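PDB 3MBH: putative phosphomethylpyrimidine kinase from Bacteroides thetaiotaomicron, which probably phosphorylates pyridoxal and related B6 vitamers at the 5'-hydroxymethyl group using ATP, as a ribokinase-like enzyme. Local coordinates for residues Val198-Trp209 with Leu241-Thr249; Ser107-Leu115 with Asp225-Met236. All coordinates share one frame; numbering follows the deposited sequence.

Contact 1. Residues Val198-Trp209 with Leu241-Thr249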
loop_
_atom_site.group_PDB
_atom_site.type_symbol
_atom_site.label_atom_id
_atom_site.label_comp_id
_atom_site.label_asym_id
_atom_site.label_seq_id
_atom_site.Cartn_x
_atom_site.Cartn_y
_atom_site.Cartn_z
ATOM N N VAL A 198 -10.133 -11.984 -25.937
ATOM C CA VAL A 198 -10.369 -13.162 -25.156
ATOM C C VAL A 198 -11.891 -13.326 -25.127
ATOM O O VAL A 198 -12.636 -12.342 -24.969
ATOM C CB VAL A 198 -9.821 -13.029 -23.717
ATOM C CG1 VAL A 198 -10.216 -14.252 -22.855
ATOM C CG2 VAL A 198 -8.260 -12.817 -23.697
ATOM N N TYR A 199 -12.357 -14.545 -25.324
ATOM C CA TYR A 199 -13.773 -14.880 -25.309
ATOM C C TYR A 199 -13.964 -15.915 -24.199
ATOM O O TYR A 199 -13.023 -16.662 -23.888
ATOM C CB TYR A 199 -14.195 -15.455 -26.637
ATOM C CG TYR A 199 -14.254 -14.477 -27.772
ATOM C CD1 TYR A 199 -13.092 -14.035 -28.424
ATOM C CD2 TYR A 199 -15.492 -14.015 -28.249
ATOM C CE1 TYR A 199 -13.191 -13.131 -29.507
ATOM C CE2 TYR A 199 -15.587 -13.160 -29.321
ATOM C CZ TYR A 199 -14.444 -12.699 -29.931
ATOM O OH TYR A 199 -14.603 -11.856 -31.022
ATOM N N ALA A 200 -15.128 -15.903 -23.538
ATOM C CA ALA A 200 -15.399 -16.867 -22.454
ATOM C C ALA A 200 -16.889 -17.184 -22.380
ATOM O O ALA A 200 -17.779 -16.389 -22.808
ATOM C CB ALA A 200 -14.924 -16.334 -21.113
ATOM N N TYR A 201 -17.153 -18.355 -21.831
ATOM C CA TYR A 201 -18.503 -18.831 -21.624
ATOM C C TYR A 201 -18.595 -19.475 -20.232
ATOM O O TYR A 201 -17.700 -20.154 -19.794
ATOM C CB TYR A 201 -18.889 -19.781 -22.735
ATOM C CG TYR A 201 -20.180 -20.468 -22.489
ATOM C CD1 TYR A 201 -21.347 -19.780 -22.600
ATOM C CD2 TYR A 201 -20.225 -21.818 -22.150
ATOM C CE1 TYR A 201 -22.559 -20.373 -22.346
ATOM C CE2 TYR A 201 -21.412 -22.438 -21.900
ATOM C CZ TYR A 201 -22.584 -21.713 -22.021
ATOM O OH TYR A 201 -23.790 -22.273 -21.803
ATOM N N ASN A 202 -19.687 -19.215 -19.535
ATOM C CA ASN A 202 -19.967 -19.825 -18.235
ATOM C C ASN A 202 -21.290 -20.535 -18.417
ATOM O O ASN A 202 -22.339 -19.898 -18.633
ATOM C CB ASN A 202 -20.059 -18.757 -17.122
ATOM C CG ASN A 202 -20.026 -19.347 -15.746
ATOM O OD1 ASN A 202 -20.218 -20.544 -15.571
ATOM N ND2 ASN A 202 -19.773 -18.525 -14.760
ATOM N N ARG A 203 -21.259 -21.843 -18.333
ATOM C CA ARG A 203 -22.487 -22.627 -18.503
ATOM C C ARG A 203 -23.447 -22.271 -17.357
ATOM O O ARG A 203 -24.642 -22.241 -17.533
ATOM C CB ARG A 203 -22.163 -24.131 -18.506
ATOM C CG ARG A 203 -23.385 -25.042 -18.871
ATOM C CD ARG A 203 -22.971 -26.528 -19.025
ATOM N NE ARG A 203 -22.194 -27.011 -17.872
ATOM C CZ ARG A 203 -21.017 -27.674 -17.920
ATOM N NH1 ARG A 203 -20.448 -27.996 -19.083
ATOM N NH2 ARG A 203 -20.400 -28.040 -16.778
ATOM N N GLN A 204 -22.902 -21.942 -16.186
ATOM C CA GLN A 204 -23.736 -21.527 -15.110
ATOM C C GLN A 204 -24.169 -20.067 -15.324
ATOM O O GLN A 204 -23.383 -19.137 -15.084
ATOM C CB GLN A 204 -22.985 -21.665 -13.827
ATOM C CG GLN A 204 -23.759 -21.194 -12.670
ATOM C CD GLN A 204 -24.798 -22.177 -12.209
ATOM O OE1 GLN A 204 -24.599 -23.426 -12.275
ATOM N NE2 GLN A 204 -25.915 -21.633 -11.696
ATOM N N GLY A 205 -25.427 -19.874 -15.712
ATOM C CA GLY A 205 -25.951 -18.569 -16.081
ATOM C C GLY A 205 -25.934 -18.378 -17.595
ATOM O O GLY A 205 -26.591 -17.470 -18.115
ATOM N N ASN A 206 -25.177 -19.230 -18.297
ATOM C CA ASN A 206 -25.201 -19.289 -19.769
ATOM C C ASN A 206 -24.826 -17.936 -20.336
ATOM O O ASN A 206 -25.501 -17.419 -21.205
ATOM C CB ASN A 206 -26.573 -19.755 -20.262
ATOM C CG ASN A 206 -26.646 -19.969 -21.792
ATOM O OD1 ASN A 206 -25.835 -20.644 -22.406
ATOM N ND2 ASN A 206 -27.679 -19.406 -22.388
ATOM N N ARG A 207 -23.743 -17.356 -19.819
ATOM C CA ARG A 207 -23.283 -16.040 -20.268
ATOM C C ARG A 207 -21.989 -16.152 -21.082
ATOM O O ARG A 207 -21.161 -17.014 -20.821
ATOM C CB ARG A 207 -23.108 -15.073 -19.070
ATOM C CG ARG A 207 -24.396 -14.711 -18.376
ATOM C CD ARG A 207 -24.167 -13.620 -17.377
ATOM N NE ARG A 207 -25.357 -13.246 -16.628
ATOM C CZ ARG A 207 -25.787 -13.868 -15.523
ATOM N NH1 ARG A 207 -25.167 -14.933 -15.007
ATOM N NH2 ARG A 207 -26.856 -13.412 -14.912
ATOM N N TYR A 208 -21.858 -15.255 -22.059
ATOM C CA TYR A 208 -20.707 -15.138 -22.963
ATOM C C TYR A 208 -20.047 -13.783 -22.780
ATOM O O TYR A 208 -20.738 -12.769 -22.723
ATOM C CB TYR A 208 -21.180 -15.230 -24.424
ATOM C CG TYR A 208 -21.759 -16.559 -24.799
ATOM C CD1 TYR A 208 -23.122 -16.852 -24.579
ATOM C CD2 TYR A 208 -20.972 -17.524 -25.426
ATOM C CE1 TYR A 208 -23.644 -18.091 -24.918
ATOM C CE2 TYR A 208 -21.492 -18.737 -25.767
ATOM C CZ TYR A 208 -22.814 -19.032 -25.495
ATOM O OH TYR A 208 -23.274 -20.276 -25.874
ATOM N N TRP A 209 -18.727 -13.749 -22.725
ATOM C CA TRP A 209 -17.972 -12.544 -22.474
ATOM C C TRP A 209 -16.910 -12.347 -23.508
ATOM O O TRP A 209 -16.349 -13.302 -23.990
ATOM C CB TRP A 209 -17.270 -12.639 -21.116
ATOM C CG TRP A 209 -18.209 -12.862 -20.020
ATOM C CD1 TRP A 209 -18.556 -14.058 -19.476
ATOM C CD2 TRP A 209 -19.004 -11.871 -19.362
ATOM N NE1 TRP A 209 -19.525 -13.872 -18.513
ATOM C CE2 TRP A 209 -19.780 -12.528 -18.399
ATOM C CE3 TRP A 209 -19.109 -10.487 -19.473
ATOM C CZ2 TRP A 209 -20.680 -11.850 -17.568
ATOM C CZ3 TRP A 209 -19.995 -9.824 -18.645
ATOM C CH2 TRP A 209 -20.783 -10.516 -17.718
ATOM N N LEU A 241 -16.382 -14.400 -13.219
ATOM C CA LEU A 241 -15.632 -14.719 -14.423
ATOM C C LEU A 241 -15.210 -13.426 -15.150
ATOM O O LEU A 241 -14.074 -13.280 -15.454
ATOM C CB LEU A 241 -16.426 -15.649 -15.362
ATOM C CG LEU A 241 -15.838 -15.878 -16.783
ATOM C CD1 LEU A 241 -14.419 -16.466 -16.677
ATOM C CD2 LEU A 241 -16.782 -16.801 -17.624
ATOM N N PRO A 242 -16.132 -12.473 -15.376
ATOM C CA PRO A 242 -15.683 -11.296 -16.118
ATOM C C PRO A 242 -14.621 -10.511 -15.336
ATOM O O PRO A 242 -13.696 -9.963 -15.939
ATOM C CB PRO A 242 -16.987 -10.490 -16.351
ATOM C CG PRO A 242 -17.953 -11.022 -15.360
ATOM C CD PRO A 242 -17.576 -12.438 -15.093
HETATM N N MSE A 243 -14.719 -10.503 -13.994
HETATM C CA MSE A 243 -13.699 -9.840 -13.191
HETATM C C MSE A 243 -12.340 -10.554 -13.335
HETATM O O MSE A 243 -11.321 -9.879 -13.457
HETATM C CB MSE A 243 -14.115 -9.726 -11.722
HETATM C CG MSE A 243 -12.987 -9.277 -10.813
HETATM SE SE MSE A 243 -12.687 -7.366 -11.060
HETATM C CE MSE A 243 -14.306 -6.708 -10.125
ATOM N N ALA A 244 -12.347 -11.899 -13.355
ATOM C CA ALA A 244 -11.128 -12.701 -13.564
ATOM C C ALA A 244 -10.491 -12.354 -14.884
ATOM O O ALA A 244 -9.285 -12.130 -14.958
ATOM C CB ALA A 244 -11.433 -14.201 -13.499
ATOM N N LEU A 245 -11.291 -12.318 -15.934
ATOM C CA LEU A 245 -10.821 -11.891 -17.250
ATOM C C LEU A 245 -10.132 -10.500 -17.274
ATOM O O LEU A 245 -9.108 -10.305 -17.953
ATOM C CB LEU A 245 -12.005 -11.863 -18.245
ATOM C CG LEU A 245 -12.716 -13.188 -18.561
ATOM C CD1 LEU A 245 -13.919 -12.950 -19.571
ATOM C CD2 LEU A 245 -11.770 -14.223 -19.063
ATOM N N ASP A 246 -10.728 -9.528 -16.581
ATOM C CA ASP A 246 -10.149 -8.172 -16.470
ATOM C C ASP A 246 -8.855 -8.160 -15.698
ATOM O O ASP A 246 -7.873 -7.575 -16.162
ATOM C CB ASP A 246 -11.171 -7.212 -15.847
ATOM C CG ASP A 246 -12.229 -6.783 -16.880
ATOM O OD1 ASP A 246 -11.804 -6.312 -17.961
ATOM O OD2 ASP A 246 -13.438 -6.920 -16.639
ATOM N N ARG A 247 -8.828 -8.848 -14.555
ATOM C CA ARG A 247 -7.615 -8.928 -13.762
ATOM C C ARG A 247 -6.490 -9.555 -14.570
ATOM O O ARG A 247 -5.373 -9.034 -14.567
ATOM C CB ARG A 247 -7.854 -9.703 -12.480
ATOM C CG ARG A 247 -8.779 -9.012 -11.548
ATOM C CD ARG A 247 -8.857 -9.695 -10.153
ATOM N NE ARG A 247 -7.617 -9.605 -9.417
ATOM C CZ ARG A 247 -7.384 -10.230 -8.278
ATOM N NH1 ARG A 247 -8.312 -11.014 -7.739
ATOM N NH2 ARG A 247 -6.209 -10.052 -7.665
ATOM N N ALA A 248 -6.765 -10.680 -15.248
ATOM C CA ALA A 248 -5.736 -11.420 -16.028
ATOM C C ALA A 248 -5.210 -10.593 -17.203
ATOM O O ALA A 248 -4.001 -10.440 -17.353
ATOM C CB ALA A 248 -6.230 -12.771 -16.509
ATOM N N THR A 249 -6.098 -9.969 -17.970
ATOM C CA THR A 249 -5.675 -9.209 -19.127
ATOM C C THR A 249 -4.912 -7.924 -18.737
ATOM O O THR A 249 -3.927 -7.564 -19.382
ATOM C CB THR A 249 -6.859 -8.937 -20.083
ATOM O OG1 THR A 249 -7.967 -8.340 -19.386
ATOM C CG2 THR A 249 -7.319 -10.290 -20.770
#
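Trp209, on the second strand of the hairpin 198-209, packs along the first turns of helix 241-249, and its side chain touches Leu245, Leu241 and Pro242 in turn. CB starts it, 3.7 Å from Leu245 CD1. With chi1 at -58°, CG sits opposite the carbonyl carbon and beside the backbone N, a setting that carries the indole along the helix toward its N-terminal end. There CD1 meets Leu241 CD2 at 3.8 Å, an oblique approach in which the two side chains run past each other in opposite directions. Farther out, the six-membered ring lies under the Pro242 ring: Pro242 CB stands 3.7 Å from its centroid and only 8° off the normal, a CH-pi contact over the face. At the far rim Trp209 CZ2 closes to 3.6 Å on Pro242 CG.

The first strand continues the surface. Ala200 CB shares Leu245 CD1 at 3.9 Å, Asn202 CB touches Leu241 CD2 at 3.8 Å, and Val198 CG2 meets Thr249 CG2 tip to tip at 4.0 Å. Polar ends are served elsewhere: Thr249 OG1 donates to Leu245 O within the helix, while Asn202 OD1 accepts chiefly from Gln180 NE2 and also from Gln204 N, the latter closing an Asx turn.

No hydrogen bond crosses, and every touching residue is buried, which implies that helix and sheet are held together here by apolar and CH-pi packing, a helix-on-sheet layer of the ribokinase-like fold.

Contact 2. Residues Ser107-Leu115 with Asp225-Met236; sequences SLIVADPVL and DTFTSVITGSLM. With PXL (3-hydroxy-5-(hydroxymethyl)-2-methylisonicotinaldehyde), chain G.
Val110 CG1 presses to 3.5 Å on Thr228 CG2, tighter than usual for two carbons, and Leu108 CD2 lies 4.3 Å from Leu235 CB. With chi1 at -54°, Thr228 OG1 lies opposite the carbonyl carbon, which turns the methyl to Val110 and leaves OG1 to bond Thr144 OG1 and Gly224 O.

Among polar groups, Thr232 OG1, 3.8 Å from Val110 CG2, donates to Thr228 O. Beyond the strand's end Asp112 OD2 and Asp225 OD1 stand 3.9 Å apart, carboxylate planes turned by 57°, with a water on each side of the line joining them. One donates to Asp112 OD2 at 2.7 Å and Asp225 OD1 at 2.6 Å; the other is within hydrogen-bonding distance of both and of pyridoxal OP4, but has more acceptors in reach than protons.

OP4 donates to Asp225 OD2 at 2.6 Å, an oxygen that also accepts from Ser23 N. Replacing Asp225 by alanine removes both carboxylate oxygens, which is likely to leave OP4 and Ser23 N without this partner and disrupt the water bridge.

Apolar packing thus grades into a hydrated acidic pocket; Asp225 follows Gly224 like the GTGD aspartate of ribokinase-family kinases, consistent with its taking the substrate hydroxyl's proton.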
loop_
_atom_site.group_PDB
_atom_site.type_symbol
_atom_site.label_atom_id
_atom_site.label_comp_id
_atom_site.label_asym_id
_atom_site.label_seq_id
_atom_site.Cartn_x
_atom_site.Cartn_y
_atom_site.Cartn_z
ATOM N N SER A 107 -13.803 -28.449 -5.117
ATOM C CA SER A 107 -12.561 -28.202 -5.931
ATOM C C SER A 107 -12.768 -27.418 -7.230
ATOM O O SER A 107 -13.867 -27.333 -7.807
ATOM C CB SER A 107 -11.798 -29.480 -6.296
ATOM O OG SER A 107 -11.504 -30.276 -5.177
ATOM N N LEU A 108 -11.691 -26.771 -7.631
ATOM C CA LEU A 108 -11.640 -26.073 -8.890
ATOM C C LEU A 108 -10.562 -26.829 -9.636
ATOM O O LEU A 108 -9.450 -26.909 -9.131
ATOM C CB LEU A 108 -11.211 -24.634 -8.612
ATOM C CG LEU A 108 -11.069 -23.748 -9.838
ATOM C CD1 LEU A 108 -12.403 -23.518 -10.502
ATOM C CD2 LEU A 108 -10.393 -22.465 -9.420
ATOM N N ILE A 109 -10.926 -27.454 -10.744
ATOM C CA ILE A 109 -10.015 -28.128 -11.627
ATOM C C ILE A 109 -9.858 -27.229 -12.869
ATOM O O ILE A 109 -10.850 -26.944 -13.606
ATOM C CB ILE A 109 -10.493 -29.564 -12.037
ATOM C CG1 ILE A 109 -10.883 -30.402 -10.804
ATOM C CG2 ILE A 109 -9.448 -30.245 -12.894
ATOM C CD1 ILE A 109 -9.820 -30.442 -9.604
ATOM N N VAL A 110 -8.622 -26.761 -13.063
ATOM C CA VAL A 110 -8.276 -25.904 -14.177
ATOM C C VAL A 110 -7.277 -26.594 -15.074
ATOM O O VAL A 110 -6.214 -27.040 -14.598
ATOM C CB VAL A 110 -7.692 -24.555 -13.690
ATOM C CG1 VAL A 110 -7.340 -23.626 -14.907
ATOM C CG2 VAL A 110 -8.652 -23.868 -12.746
ATOM N N ALA A 111 -7.577 -26.674 -16.378
ATOM C CA ALA A 111 -6.631 -27.229 -17.304
ATOM C C ALA A 111 -6.404 -26.200 -18.391
ATOM O O ALA A 111 -7.345 -25.820 -19.132
ATOM C CB ALA A 111 -7.117 -28.568 -17.918
ATOM N N ASP A 112 -5.158 -25.749 -18.483
ATOM C CA ASP A 112 -4.705 -25.038 -19.644
ATOM C C ASP A 112 -4.247 -26.114 -20.642
ATOM O O ASP A 112 -3.319 -26.859 -20.372
ATOM C CB ASP A 112 -3.571 -24.048 -19.249
ATOM C CG ASP A 112 -3.066 -23.226 -20.429
ATOM O OD1 ASP A 112 -3.422 -23.536 -21.610
ATOM O OD2 ASP A 112 -2.269 -22.261 -20.189
ATOM N N PRO A 113 -4.955 -26.260 -21.778
ATOM C CA PRO A 113 -4.611 -27.324 -22.708
ATOM C C PRO A 113 -3.377 -26.972 -23.567
ATOM O O PRO A 113 -3.511 -26.773 -24.776
ATOM C CB PRO A 113 -5.893 -27.468 -23.557
ATOM C CG PRO A 113 -6.398 -26.077 -23.637
ATOM C CD PRO A 113 -6.021 -25.403 -22.301
ATOM N N VAL A 114 -2.210 -26.927 -22.927
ATOM C CA VAL A 114 -0.956 -26.460 -23.523
ATOM C C VAL A 114 -0.522 -27.410 -24.664
ATOM O O VAL A 114 -0.103 -28.552 -24.426
ATOM C CB VAL A 114 0.145 -26.285 -22.450
ATOM C CG1 VAL A 114 1.522 -25.782 -23.079
ATOM C CG2 VAL A 114 -0.319 -25.303 -21.318
ATOM N N LEU A 115 -0.640 -26.929 -25.913
ATOM C CA LEU A 115 -0.300 -27.724 -27.103
ATOM C C LEU A 115 0.498 -26.980 -28.169
ATOM O O LEU A 115 1.295 -27.596 -28.894
ATOM C CB LEU A 115 -1.556 -28.253 -27.760
ATOM C CG LEU A 115 -2.433 -29.240 -26.979
ATOM C CD1 LEU A 115 -3.787 -29.292 -27.658
ATOM C CD2 LEU A 115 -1.706 -30.627 -26.849
ATOM N N ASP A 225 0.327 -19.138 -19.352
ATOM C CA ASP A 225 0.540 -19.530 -17.999
ATOM C C ASP A 225 0.273 -18.370 -17.043
ATOM O O ASP A 225 -0.330 -18.562 -15.981
ATOM C CB ASP A 225 1.945 -20.110 -17.793
ATOM C CG ASP A 225 2.224 -21.318 -18.685
ATOM O OD1 ASP A 225 1.353 -22.230 -18.825
ATOM O OD2 ASP A 225 3.333 -21.319 -19.270
ATOM N N THR A 226 0.665 -17.164 -17.417
ATOM C CA THR A 226 0.371 -15.991 -16.579
ATOM C C THR A 226 -1.132 -15.752 -16.555
ATOM O O THR A 226 -1.724 -15.570 -15.489
ATOM C CB THR A 226 1.062 -14.729 -17.105
ATOM O OG1 THR A 226 2.457 -14.893 -16.974
ATOM C CG2 THR A 226 0.617 -13.478 -16.334
ATOM N N PHE A 227 -1.750 -15.786 -17.726
ATOM C CA PHE A 227 -3.192 -15.631 -17.837
ATOM C C PHE A 227 -3.997 -16.620 -16.959
ATOM O O PHE A 227 -4.882 -16.236 -16.207
ATOM C CB PHE A 227 -3.641 -15.776 -19.303
ATOM C CG PHE A 227 -5.129 -15.642 -19.490
ATOM C CD1 PHE A 227 -5.705 -14.410 -19.651
ATOM C CD2 PHE A 227 -5.955 -16.766 -19.477
ATOM C CE1 PHE A 227 -7.098 -14.288 -19.783
ATOM C CE2 PHE A 227 -7.356 -16.655 -19.611
ATOM C CZ PHE A 227 -7.913 -15.426 -19.775
ATOM N N THR A 228 -3.666 -17.895 -17.087
ATOM C CA THR A 228 -4.401 -18.958 -16.405
ATOM C C THR A 228 -4.135 -18.935 -14.915
ATOM O O THR A 228 -5.073 -19.163 -14.135
ATOM C CB THR A 228 -4.182 -20.365 -17.088
ATOM O OG1 THR A 228 -4.511 -20.229 -18.482
ATOM C CG2 THR A 228 -5.052 -21.483 -16.397
ATOM N N SER A 229 -2.908 -18.563 -14.515
ATOM C CA SER A 229 -2.558 -18.429 -13.093
ATOM C C SER A 229 -3.410 -17.299 -12.439
ATOM O O SER A 229 -3.994 -17.493 -11.345
ATOM C CB SER A 229 -1.065 -18.097 -12.915
ATOM O OG SER A 229 -0.234 -19.206 -13.188
ATOM N N VAL A 230 -3.554 -16.166 -13.139
ATOM C CA VAL A 230 -4.383 -15.078 -12.593
ATOM C C VAL A 230 -5.856 -15.467 -12.579
ATOM O O VAL A 230 -6.559 -15.226 -11.594
ATOM C CB VAL A 230 -4.133 -13.725 -13.261
ATOM C CG1 VAL A 230 -5.095 -12.690 -12.623
ATOM C CG2 VAL A 230 -2.631 -13.306 -13.102
ATOM N N ILE A 231 -6.316 -16.132 -13.636
ATOM C CA ILE A 231 -7.702 -16.624 -13.656
ATOM C C ILE A 231 -7.988 -17.558 -12.452
ATOM O O ILE A 231 -8.992 -17.394 -11.752
ATOM C CB ILE A 231 -8.091 -17.306 -14.990
ATOM C CG1 ILE A 231 -8.076 -16.269 -16.118
ATOM C CG2 ILE A 231 -9.496 -18.015 -14.880
ATOM C CD1 ILE A 231 -9.260 -15.277 -16.206
ATOM N N THR A 232 -7.090 -18.492 -12.191
ATOM C CA THR A 232 -7.266 -19.442 -11.108
ATOM C C THR A 232 -7.299 -18.760 -9.775
ATOM O O THR A 232 -8.206 -19.019 -8.965
ATOM C CB THR A 232 -6.105 -20.435 -11.119
ATOM O OG1 THR A 232 -6.146 -21.102 -12.372
ATOM C CG2 THR A 232 -6.215 -21.464 -9.999
ATOM N N GLY A 233 -6.310 -17.893 -9.521
ATOM C CA GLY A 233 -6.278 -17.178 -8.284
ATOM C C GLY A 233 -7.524 -16.294 -8.093
ATOM O O GLY A 233 -8.065 -16.217 -7.003
ATOM N N SER A 234 -7.937 -15.599 -9.151
ATOM C CA SER A 234 -9.078 -14.680 -9.053
ATOM C C SER A 234 -10.369 -15.451 -8.753
ATOM O O SER A 234 -11.171 -15.030 -7.891
ATOM C CB SER A 234 -9.143 -13.824 -10.338
ATOM O OG SER A 234 -10.401 -13.245 -10.587
ATOM N N LEU A 235 -10.593 -16.560 -9.462
ATOM C CA LEU A 235 -11.793 -17.402 -9.211
ATOM C C LEU A 235 -11.730 -17.963 -7.774
ATOM O O LEU A 235 -12.714 -17.931 -7.065
ATOM C CB LEU A 235 -11.928 -18.514 -10.249
ATOM C CG LEU A 235 -12.216 -18.082 -11.719
ATOM C CD1 LEU A 235 -12.188 -19.263 -12.665
ATOM C CD2 LEU A 235 -13.593 -17.306 -11.818
HETATM N N MSE A 236 -10.556 -18.428 -7.346
HETATM C CA MSE A 236 -10.418 -18.915 -5.968
HETATM C C MSE A 236 -10.601 -17.837 -4.921
HETATM O O MSE A 236 -11.013 -18.139 -3.816
HETATM C CB MSE A 236 -9.087 -19.601 -5.769
HETATM C CG MSE A 236 -8.992 -20.884 -6.559
HETATM SE SE MSE A 236 -7.270 -21.709 -6.313
HETATM C CE MSE A 236 -7.616 -22.542 -4.610
HETATM O OP4 PXL G . 2.644 -22.972 -21.213
HETATM C C5A PXL G . 3.629 -22.625 -22.174
HETATM C C5 PXL G . 4.848 -23.534 -21.981
HETATM C C6 PXL G . 5.119 -24.279 -20.851
HETATM N N1 PXL G . 6.186 -25.073 -20.766
HETATM C C2 PXL G . 7.145 -25.223 -21.703
HETATM C C3 PXL G . 6.979 -24.463 -22.949
HETATM C C4 PXL G . 5.767 -23.619 -23.077
HETATM C C4A PXL G . 5.483 -22.760 -24.225
HETATM O O4A PXL G . 6.429 -22.610 -24.931
HETATM O O3 PXL G . 7.814 -24.539 -23.997
HETATM C C2A PXL G . 8.305 -26.142 -21.356
HETATM O O HOH W 1 0.079 -21.793 -21.723
HETATM O O HOH W 2 -1.038 -22.587 -17.827
#

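Contacts 1 and 2 place two consecutive helices, 223-236 and 241-257, against one sheet; the centres of the two contacts lie about 13 Å apart. The helices meet directly: Ala244 CA lies 3.1 Å from Ser234 OG, Ala244 O is 3.4 Å from Ile231 CD1, and Ala248 CB is 3.6 Å from Phe227 CD1, so small residues of one helix receive side chains of the other. In sequence the contacts interlock, since the hairpin 198-209 of contact 1 falls between the two segments of contact 2. The centre of contact 2, which holds Val114 and Asp225 of the pyridoxal pocket, lies about 5 Å from the centre of the chain; that of contact 1, structural packing away from the pocket, about 14 Å.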